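Local coordinates for natterin-like protein (Lethenteron camtschaticum, PDB 6IUL), which is a cytotoxic, pore-forming immune protein of the lamprey that probably recognises glycans through a jacalin-like lectin domain and forms pores through an aerolysin-like module, at residues E68-S71 with G72-I75; W81-A85 with G86-G90; T203-I206 with E207-F210. One frame throughout, in Å; residues are numbered along the deposited sequence.

Contact 1: residues E68-S71 with G72-I75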
ATOM      1  N   GLU A  68       2.549  26.611 -13.321  1.00 29.69           N
ATOM      2  CA  GLU A  68       2.042  25.240 -13.420  1.00 31.65           C
ATOM      3  C   GLU A  68       2.034  24.581 -12.059  1.00 29.60           C
ATOM      4  O   GLU A  68       3.039  24.605 -11.356  1.00 28.19           O
ATOM      5  CB  GLU A  68       2.895  24.415 -14.374  1.00 36.11           C
ATOM      6  CG  GLU A  68       2.273  23.037 -14.591  1.00 42.60           C
ATOM      7  CD  GLU A  68       2.807  22.297 -15.812  1.00 43.06           C
ATOM      8  OE1 GLU A  68       2.139  21.361 -16.303  1.00 50.83           O
ATOM      9  OE2 GLU A  68       3.905  22.635 -16.248  1.00 45.44           O
ATOM     10  N   PHE A  69       0.891  24.008 -11.700  1.00 27.15           N
ATOM     11  CA  PHE A  69       0.720  23.342 -10.435  1.00 29.26           C
ATOM     12  C   PHE A  69       1.386  21.977 -10.437  1.00 32.14           C
ATOM     13  O   PHE A  69       1.285  21.243 -11.422  1.00 33.17           O
ATOM     14  CB  PHE A  69      -0.782  23.170 -10.113  1.00 27.93           C
ATOM     15  CG  PHE A  69      -1.426  24.454  -9.659  1.00 26.87           C
ATOM     16  CD1 PHE A  69      -1.845  25.384 -10.559  1.00 28.51           C
ATOM     17  CD2 PHE A  69      -1.575  24.727  -8.328  1.00 27.86           C
ATOM     18  CE1 PHE A  69      -2.422  26.594 -10.143  1.00 29.88           C
ATOM     19  CE2 PHE A  69      -2.150  25.911  -7.911  1.00 28.82           C
ATOM     20  CZ  PHE A  69      -2.572  26.853  -8.832  1.00 27.95           C
ATOM     21  N   GLU A  70       2.031  21.650  -9.324  1.00 30.41           N
ATOM     22  CA  GLU A  70       2.543  20.289  -9.084  1.00 34.42           C
ATOM     23  C   GLU A  70       1.351  19.396  -8.679  1.00 35.19           C
ATOM     24  O   GLU A  70       0.318  19.881  -8.159  1.00 31.07           O
ATOM     25  CB  GLU A  70       3.585  20.313  -7.937  1.00 35.95           C
ATOM     26  CG  GLU A  70       4.810  21.220  -8.190  1.00 41.25           C
ATOM     27  CD  GLU A  70       5.668  21.499  -6.943  1.00 47.14           C
ATOM     28  OE1 GLU A  70       5.596  20.738  -5.958  1.00 48.05           O
ATOM     29  OE2 GLU A  70       6.435  22.495  -6.904  1.00 55.36           O
ATOM     30  N   SER A  71       1.483  18.101  -8.917  1.00 32.53           N
ATOM     31  CA  SER A  71       0.568  17.099  -8.384  1.00 34.31           C
ATOM     32  C   SER A  71       0.354  17.271  -6.870  1.00 35.40           C
ATOM     33  O   SER A  71       1.315  17.361  -6.076  1.00 28.74           O
ATOM     34  CB  SER A  71       1.100  15.690  -8.667  1.00 34.33           C
ATOM     35  OG  SER A  71       1.024  15.461 -10.070  1.00 41.33           O
ATOM     36  N   GLY A  72      -0.908  17.353  -6.469  1.00 29.05           N
ATOM     37  CA  GLY A  72      -1.212  17.513  -5.056  1.00 30.80           C
ATOM     38  C   GLY A  72      -1.123  18.934  -4.518  1.00 28.16           C
ATOM     39  O   GLY A  72      -1.433  19.177  -3.362  1.00 28.99           O
ATOM     40  N   GLU A  73      -0.719  19.874  -5.357  1.00 28.49           N
ATOM     41  CA  GLU A  73      -0.596  21.290  -4.936  1.00 29.75           C
ATOM     42  C   GLU A  73      -1.904  22.018  -5.153  1.00 30.57           C
ATOM     43  O   GLU A  73      -2.444  21.987  -6.252  1.00 34.77           O
ATOM     44  CB  GLU A  73       0.501  21.984  -5.732  1.00 30.65           C
ATOM     45  CG  GLU A  73       0.839  23.371  -5.227  1.00 32.39           C
ATOM     46  CD  GLU A  73       1.975  24.031  -5.999  1.00 32.79           C
ATOM     47  OE1 GLU A  73       2.196  23.631  -7.166  1.00 30.90           O
ATOM     48  OE2 GLU A  73       2.612  24.969  -5.431  1.00 34.78           O
ATOM     49  N   PHE A  74      -2.417  22.676  -4.110  1.00 29.92           N
ATOM     50  CA  PHE A  74      -3.639  23.437  -4.252  1.00 31.56           C
ATOM     51  C   PHE A  74      -3.454  24.890  -3.852  1.00 32.92           C
ATOM     52  O   PHE A  74      -2.372  25.284  -3.476  1.00 31.10           O
ATOM     53  CB  PHE A  74      -4.798  22.782  -3.477  1.00 31.28           C
ATOM     54  CG  PHE A  74      -4.566  22.634  -2.019  1.00 30.36           C
ATOM     55  CD1 PHE A  74      -3.908  21.510  -1.507  1.00 30.28           C
ATOM     56  CD2 PHE A  74      -5.042  23.597  -1.122  1.00 32.36           C
ATOM     57  CE1 PHE A  74      -3.700  21.380  -0.134  1.00 28.92           C
ATOM     58  CE2 PHE A  74      -4.868  23.464   0.265  1.00 34.11           C
ATOM     59  CZ  PHE A  74      -4.175  22.349   0.767  1.00 32.82           C
ATOM     60  N   ILE A  75      -4.525  25.683  -3.928  1.00 31.45           N
ATOM     61  CA  ILE A  75      -4.441  27.116  -3.620  1.00 29.02           C
ATOM     62  C   ILE A  75      -4.856  27.397  -2.200  1.00 27.61           C
ATOM     63  O   ILE A  75      -5.918  26.975  -1.759  1.00 28.65           O
ATOM     64  CB  ILE A  75      -5.284  27.939  -4.609  1.00 28.65           C
ATOM     65  CG1 ILE A  75      -4.686  27.849  -6.003  1.00 27.57           C
ATOM     66  CG2 ILE A  75      -5.318  29.384  -4.179  1.00 28.83           C
ATOM     67  CD1 ILE A  75      -5.526  28.507  -7.089  1.00 29.14           C
TER
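Glu73 turns its carboxylate back onto the chain it has just left: OE1 accepts the backbone N-H of Glu70 at 2.9 Å, with a nearly straight angle of 171° at the hydrogen and the donor lying almost on the carboxylate's C-O axis. The reach depends on the side-chain torsions. CG stands anti to the backbone N (chi1 -171°) and the chain stays extended beyond it, which carries the carboxylate across to Glu70. A second bond runs the other way, from Glu73 N to Glu70 O at 3.0 Å, its donor well above the carbonyl plane. Glu70 is therefore gripped at both its N-H and its C=O by one residue.

The second bond closes a type II beta turn from Glu70 to Glu73, which joins strand 65-68 to strand 75-82 and so links two four-stranded sheets of the jacalin-like lectin domain. Gly72 takes the left-handed position of the turn, with a positive phi at which a CB would be jammed against Ser71 O.

Glu73's carboxylate has partners outside the turn as well, and Glu70's finds its partner there: Glu73 OE1 also meets Arg100 in a salt bridge while OE2 bonds to Thr96 OG1, and Glu70 OE1 pairs with Arg98, whose other terminal nitrogen bonds to Ser71 O. These arginines would be expected to offset the closeness of the two acids, whose nearest charged oxygens, Glu70 OE2 and Glu73 OE1, lie 4.4 Å apart.

Next to the polar pair, the buried Phe69 ring crosses the Glu73 side chain at about a right angle, ring and carboxylate planes 72° apart, and its CD2 comes within 3.5 Å of Glu73 O. Phe69 CE2 and CZ both pack on Ile75 CG1 at 3.7 Å, and Phe94 of strand 89-96 also meets the Phe69 ring.

Contact 2: residues W81-A85 with G86-G90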
ATOM      1  N   TRP A  81      -7.732  42.147  -7.769  1.00 30.82           N
ATOM      2  CA  TRP A  81      -7.831  43.609  -7.745  1.00 30.79           C
ATOM      3  C   TRP A  81      -8.468  44.104  -9.030  1.00 31.87           C
ATOM      4  O   TRP A  81      -8.245  43.559 -10.133  1.00 28.20           O
ATOM      5  CB  TRP A  81      -6.460  44.236  -7.690  1.00 31.53           C
ATOM      6  CG  TRP A  81      -5.736  44.200  -6.420  1.00 28.41           C
ATOM      7  CD1 TRP A  81      -5.589  45.206  -5.544  1.00 30.60           C
ATOM      8  CD2 TRP A  81      -4.942  43.108  -5.922  1.00 28.84           C
ATOM      9  NE1 TRP A  81      -4.775  44.799  -4.483  1.00 29.86           N
ATOM     10  CE2 TRP A  81      -4.360  43.527  -4.710  1.00 27.50           C
ATOM     11  CE3 TRP A  81      -4.698  41.812  -6.376  1.00 28.79           C
ATOM     12  CZ2 TRP A  81      -3.568  42.714  -3.944  1.00 29.24           C
ATOM     13  CZ3 TRP A  81      -3.904  41.008  -5.639  1.00 30.59           C
ATOM     14  CH2 TRP A  81      -3.326  41.468  -4.412  1.00 31.09           C
ATOM     15  N   GLY A  82      -9.262  45.164  -8.875  1.00 34.95           N
ATOM     16  CA  GLY A  82      -9.724  45.984  -9.984  1.00 36.87           C
ATOM     17  C   GLY A  82      -8.600  46.868 -10.519  1.00 35.33           C
ATOM     18  O   GLY A  82      -7.541  46.995  -9.888  1.00 34.83           O
ATOM     19  N   ASN A  83      -8.834  47.501 -11.660  1.00 39.35           N
ATOM     20  CA  ASN A  83      -7.767  48.324 -12.276  1.00 46.35           C
ATOM     21  C   ASN A  83      -7.710  49.752 -11.765  1.00 51.13           C
ATOM     22  O   ASN A  83      -6.877  50.546 -12.212  1.00 58.17           O
ATOM     23  CB  ASN A  83      -7.861  48.338 -13.803  1.00 45.10           C
ATOM     24  CG  ASN A  83      -9.070  49.062 -14.302  1.00 40.83           C
ATOM     25  OD1 ASN A  83      -9.997  49.299 -13.535  1.00 38.07           O
ATOM     26  ND2 ASN A  83      -9.069  49.434 -15.597  1.00 35.08           N
ATOM     27  N   GLY A  84      -8.576  50.115 -10.838  1.00 50.69           N
ATOM     28  CA  GLY A  84      -8.472  51.507 -10.347  1.00 66.53           C
ATOM     29  C   GLY A  84      -9.516  52.482 -10.888  1.00 62.74           C
ATOM     30  O   GLY A  84     -10.040  53.272 -10.137  1.00 63.58           O
ATOM     31  N   ALA A  85      -9.838  52.419 -12.174  1.00 54.61           N
ATOM     32  CA  ALA A  85     -11.093  53.010 -12.641  1.00 47.51           C
ATOM     33  C   ALA A  85     -12.269  52.107 -12.285  1.00 41.79           C
ATOM     34  O   ALA A  85     -13.391  52.487 -12.441  1.00 44.78           O
ATOM     35  CB  ALA A  85     -11.054  53.224 -14.147  1.00 49.89           C
ATOM     36  N   GLY A  86     -11.997  50.875 -11.875  1.00 41.49           N
ATOM     37  CA  GLY A  86     -13.040  49.878 -11.652  1.00 40.56           C
ATOM     38  C   GLY A  86     -13.677  49.344 -12.926  1.00 37.60           C
ATOM     39  O   GLY A  86     -14.806  48.879 -12.883  1.00 37.39           O
ATOM     40  N   THR A  87     -12.965  49.381 -14.055  1.00 33.89           N
ATOM     41  CA  THR A  87     -13.542  48.952 -15.359  1.00 33.81           C
ATOM     42  C   THR A  87     -12.942  47.648 -15.906  1.00 32.83           C
ATOM     43  O   THR A  87     -13.448  47.070 -16.866  1.00 29.24           O
ATOM     44  CB  THR A  87     -13.265  50.068 -16.403  1.00 36.80           C
ATOM     45  OG1 THR A  87     -11.860  50.400 -16.435  1.00 32.81           O
ATOM     46  CG2 THR A  87     -14.020  51.348 -16.015  1.00 39.95           C
ATOM     47  N   ARG A  88     -11.839  47.193 -15.311  1.00 29.84           N
ATOM     48  CA  ARG A  88     -11.211  45.915 -15.713  1.00 31.13           C
ATOM     49  C   ARG A  88     -10.637  45.196 -14.521  1.00 29.56           C
ATOM     50  O   ARG A  88     -10.445  45.778 -13.447  1.00 27.63           O
ATOM     51  CB  ARG A  88     -10.104  46.201 -16.781  1.00 34.50           C
ATOM     52  CG  ARG A  88     -10.802  46.321 -18.146  1.00 40.10           C
ATOM     53  CD  ARG A  88      -9.993  46.951 -19.190  1.00 43.46           C
ATOM     54  NE  ARG A  88     -10.675  46.933 -20.460  1.00 45.69           N
ATOM     55  CZ  ARG A  88     -11.627  47.793 -20.825  1.00 51.19           C
ATOM     56  NH1 ARG A  88     -12.097  48.681 -19.991  1.00 48.71           N
ATOM     57  NH2 ARG A  88     -12.154  47.726 -22.033  1.00 57.04           N
ATOM     58  N   LEU A  89     -10.319  43.921 -14.717  1.00 31.59           N
ATOM     59  CA  LEU A  89      -9.514  43.191 -13.752  1.00 26.57           C
ATOM     60  C   LEU A  89      -8.128  43.818 -13.774  1.00 25.45           C
ATOM     61  O   LEU A  89      -7.589  44.078 -14.845  1.00 24.19           O
ATOM     62  CB  LEU A  89      -9.447  41.691 -14.113  1.00 25.80           C
ATOM     63  CG  LEU A  89      -8.579  40.826 -13.213  1.00 26.73           C
ATOM     64  CD1 LEU A  89      -9.146  40.762 -11.776  1.00 25.94           C
ATOM     65  CD2 LEU A  89      -8.463  39.416 -13.778  1.00 27.04           C
ATOM     66  N   GLY A  90      -7.548  44.023 -12.603  1.00 24.57           N
ATOM     67  CA  GLY A  90      -6.269  44.735 -12.506  1.00 27.79           C
ATOM     68  C   GLY A  90      -5.099  43.836 -12.119  1.00 29.10           C
ATOM     69  O   GLY A  90      -3.955  44.099 -12.459  1.00 31.08           O
TER
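Gly82 and Leu89 form a non-hydrogen-bonded antiparallel pair, CA to CA 4.7 Å, at the end of two strands tied by a short bond from Gly90 N to Trp81 O (2.6 Å, 156° at the hydrogen). Next to the pair, toward the loop, Arg88 O receives a CA-H...O contact from Gly82 CA at 3.5 Å and a weak bond from Asn83 N.

The side chain of Asn83 turns into the loop and bonds to the returning chain. With CG between its backbone N and carbonyl carbon (chi1 68°), the amide swings over that chain, where OD1 accepts Thr87 N at 3.0 Å and, weakly, Arg88 N at 3.3 Å. This is the loop of the beta hairpin formed by strands 75-82 and 89-96 in the jacalin-like lectin domain. The other end of the amide donates from ND2 to Thr87 OG1 at 3.1 Å, with the hydroxyl only 10° out of the amide plane; ND2 also bonds to Trp40 O. Partners at both ends should fix the rotation of the amide. Arg88 packs its CB on Asn83 ND2 at 3.6 Å, while its extended chain carries NE to a salt bridge with Asp134.

Contact 3: residues T203-I206 with E207-F210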
ATOM      1  N   THR A 203      -7.645   8.998 -14.233  1.00 37.15           N
ATOM      2  CA  THR A 203      -7.045  10.024 -15.111  1.00 36.53           C
ATOM      3  C   THR A 203      -7.259  11.421 -14.537  1.00 32.36           C
ATOM      4  O   THR A 203      -7.900  11.598 -13.506  1.00 29.35           O
ATOM      5  CB  THR A 203      -7.686   9.982 -16.515  1.00 41.03           C
ATOM      6  OG1 THR A 203      -9.118  10.131 -16.398  1.00 39.26           O
ATOM      7  CG2 THR A 203      -7.384   8.664 -17.217  1.00 45.75           C
ATOM      8  N   ASN A 204      -6.743  12.415 -15.242  1.00 35.25           N
ATOM      9  CA  ASN A 204      -6.992  13.834 -14.948  1.00 30.87           C
ATOM     10  C   ASN A 204      -6.491  14.204 -13.562  1.00 28.70           C
ATOM     11  O   ASN A 204      -6.990  15.144 -12.943  1.00 27.84           O
ATOM     12  CB  ASN A 204      -8.479  14.131 -15.095  1.00 30.22           C
ATOM     13  CG  ASN A 204      -8.992  13.827 -16.496  1.00 33.21           C
ATOM     14  OD1 ASN A 204      -8.224  13.739 -17.426  1.00 37.29           O
ATOM     15  ND2 ASN A 204     -10.309  13.681 -16.635  1.00 32.69           N
ATOM     16  N   LYS A 205      -5.527  13.438 -13.068  1.00 27.77           N
ATOM     17  CA  LYS A 205      -4.931  13.641 -11.740  1.00 26.35           C
ATOM     18  C   LYS A 205      -5.873  13.579 -10.565  1.00 25.71           C
ATOM     19  O   LYS A 205      -5.551  14.077  -9.468  1.00 30.28           O
ATOM     20  CB  LYS A 205      -4.143  14.971 -11.702  1.00 28.36           C
ATOM     21  CG  LYS A 205      -2.985  14.996 -12.667  1.00 31.08           C
ATOM     22  CD  LYS A 205      -2.168  16.233 -12.509  1.00 37.78           C
ATOM     23  CE  LYS A 205      -0.796  16.034 -13.077  1.00 41.26           C
ATOM     24  NZ  LYS A 205      -0.062  17.300 -12.855  1.00 48.27           N
ATOM     25  N   ILE A 206      -7.041  12.979 -10.744  1.00 26.10           N
ATOM     26  CA  ILE A 206      -7.940  12.881  -9.606  1.00 27.27           C
ATOM     27  C   ILE A 206      -7.375  12.136  -8.400  1.00 28.59           C
ATOM     28  O   ILE A 206      -7.753  12.464  -7.250  1.00 27.40           O
ATOM     29  CB  ILE A 206      -9.308  12.314  -9.961  1.00 28.16           C
ATOM     30  CG1 ILE A 206      -9.212  10.886 -10.494  1.00 30.04           C
ATOM     31  CG2 ILE A 206     -10.021  13.248 -10.924  1.00 28.21           C
ATOM     32  CD1 ILE A 206     -10.563  10.231 -10.456  1.00 28.89           C
ATOM     33  N   GLU A 207      -6.492  11.166  -8.634  1.00 27.47           N
ATOM     34  CA  GLU A 207      -5.876  10.401  -7.538  1.00 31.77           C
ATOM     35  C   GLU A 207      -4.927  11.256  -6.690  1.00 31.13           C
ATOM     36  O   GLU A 207      -4.776  11.053  -5.485  1.00 29.69           O
ATOM     37  CB  GLU A 207      -5.146   9.125  -8.021  1.00 36.68           C
ATOM     38  CG  GLU A 207      -3.789   9.370  -8.733  1.00 47.53           C
ATOM     39  CD  GLU A 207      -3.876  10.059 -10.147  1.00 53.02           C
ATOM     40  OE1 GLU A 207      -4.983  10.153 -10.811  1.00 41.64           O
ATOM     41  OE2 GLU A 207      -2.794  10.504 -10.616  1.00 58.82           O
ATOM     42  N   SER A 208      -4.255  12.210  -7.316  1.00 32.10           N
ATOM     43  CA  SER A 208      -3.366  13.129  -6.571  1.00 32.00           C
ATOM     44  C   SER A 208      -4.123  14.358  -5.998  1.00 30.90           C
ATOM     45  O   SER A 208      -3.742  14.881  -4.965  1.00 32.40           O
ATOM     46  CB  SER A 208      -2.196  13.555  -7.451  1.00 30.52           C
ATOM     47  OG  SER A 208      -2.655  14.083  -8.665  1.00 37.35           O
ATOM     48  N   THR A 209      -5.205  14.781  -6.651  1.00 30.53           N
ATOM     49  CA  THR A 209      -5.910  16.030  -6.253  1.00 29.44           C
ATOM     50  C   THR A 209      -6.854  15.746  -5.093  1.00 32.16           C
ATOM     51  O   THR A 209      -6.955  16.541  -4.152  1.00 29.72           O
ATOM     52  CB  THR A 209      -6.703  16.601  -7.440  1.00 28.99           C
ATOM     53  OG1 THR A 209      -5.781  16.958  -8.459  1.00 28.27           O
ATOM     54  CG2 THR A 209      -7.543  17.801  -7.077  1.00 28.94           C
ATOM     55  N   PHE A 210      -7.556  14.608  -5.165  1.00 31.84           N
ATOM     56  CA  PHE A 210      -8.482  14.210  -4.132  1.00 29.13           C
ATOM     57  C   PHE A 210      -7.960  13.040  -3.320  1.00 30.76           C
ATOM     58  O   PHE A 210      -7.039  12.362  -3.758  1.00 30.96           O
ATOM     59  CB  PHE A 210      -9.824  13.844  -4.790  1.00 29.17           C
ATOM     60  CG  PHE A 210     -10.380  14.935  -5.661  1.00 27.09           C
ATOM     61  CD1 PHE A 210     -10.992  16.061  -5.105  1.00 27.20           C
ATOM     62  CD2 PHE A 210     -10.290  14.849  -7.034  1.00 28.60           C
ATOM     63  CE1 PHE A 210     -11.451  17.079  -5.912  1.00 26.79           C
ATOM     64  CE2 PHE A 210     -10.771  15.858  -7.855  1.00 28.47           C
ATOM     65  CZ  PHE A 210     -11.374  16.968  -7.289  1.00 28.72           C
TER
HETATM   66  O   HOH W   1      -7.699  16.631 -10.960  1.00 36.93           O
HETATM   67  O   HOH W   2      -3.952  10.820 -13.521  1.00 36.07           O
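Thr203 O accepts the N-H of Ile206 and so closes the turn that delivers Lys205 O to Ser208 and Thr209. It is a type I' beta turn through Asn204 and Lys205, both with positive phi, and it leads directly into helix 206-209, a single short helical turn in a chain that is mostly strand. Asn204 reaches the second segment through solvent: one water donates to its carbonyl O and also bonds to Thr209 OG1, while Thr50 OG1 holds the same carbonyl.

Lys205 occupies the N-cap position. A second water accepts its N-H and donates to Glu207 OE1, an oxygen also bonded to Thr202 OG1; the bend of the Glu207 chain at chi2 (-69°) brings the carboxylate back beside this start of the helix. Thr209 N donates to Lys205 O at 2.9 Å nearly along the C=O direction, whereas Ser208 N gives a weak bond at 3.1 Å with a bent angle of 126°. Both hydroxyls are close to Lys205 O as well, Ser208 OG at 3.0 Å and Thr209 OG1 at 3.1 Å, each with another acceptor within reach, so neither bond is certain.

Ile206 O receives Phe210 N at 3.0 Å, the donor tilted 34° from the carbonyl plane. The Ile206 side chain meets the Phe210 ring at the edge, Ile206 CB lying in the ring plane 4.0 Å from CD2. The methyl CG2 of Thr209 instead sits over the ring centre, 3.8 Å above one face. Residues of strand 135-155, among them Ile143 and Ile146, pack against the same phenylalanine. Lys193 NZ of the second subunit bonds to Phe210 O and weakly to Ser208 O.

With one good and one weak N-H bond and two hydroxyls near it, the N-cap carbonyl of Lys205 is well supplied with donors where the turn passes into the helix.

Contacts 1 and 3 meet although one belongs to the lectin domain and the other to the aerolysin-like module: their centres are 11 Å apart, and Ser71 and Gly72 pack on Lys205 and Ser208. Contact 2 lies in the same lectin domain as contact 1 but 28 Å away between centres, toward the far end of the molecule; strand 75-82 runs from one to the other. All three are partly buried: the Phe69, Leu89 and Phe210 side chains lie inside, while Ser71, Ala85 and Glu207 are exposed. Contact 1 uses carboxylates backed by arginines, contact 2 a neutral amide, and contact 3 a helix-start carbonyl with waters. The second subunit approaches contacts 1 and 3, whereas it does not touch contact 2.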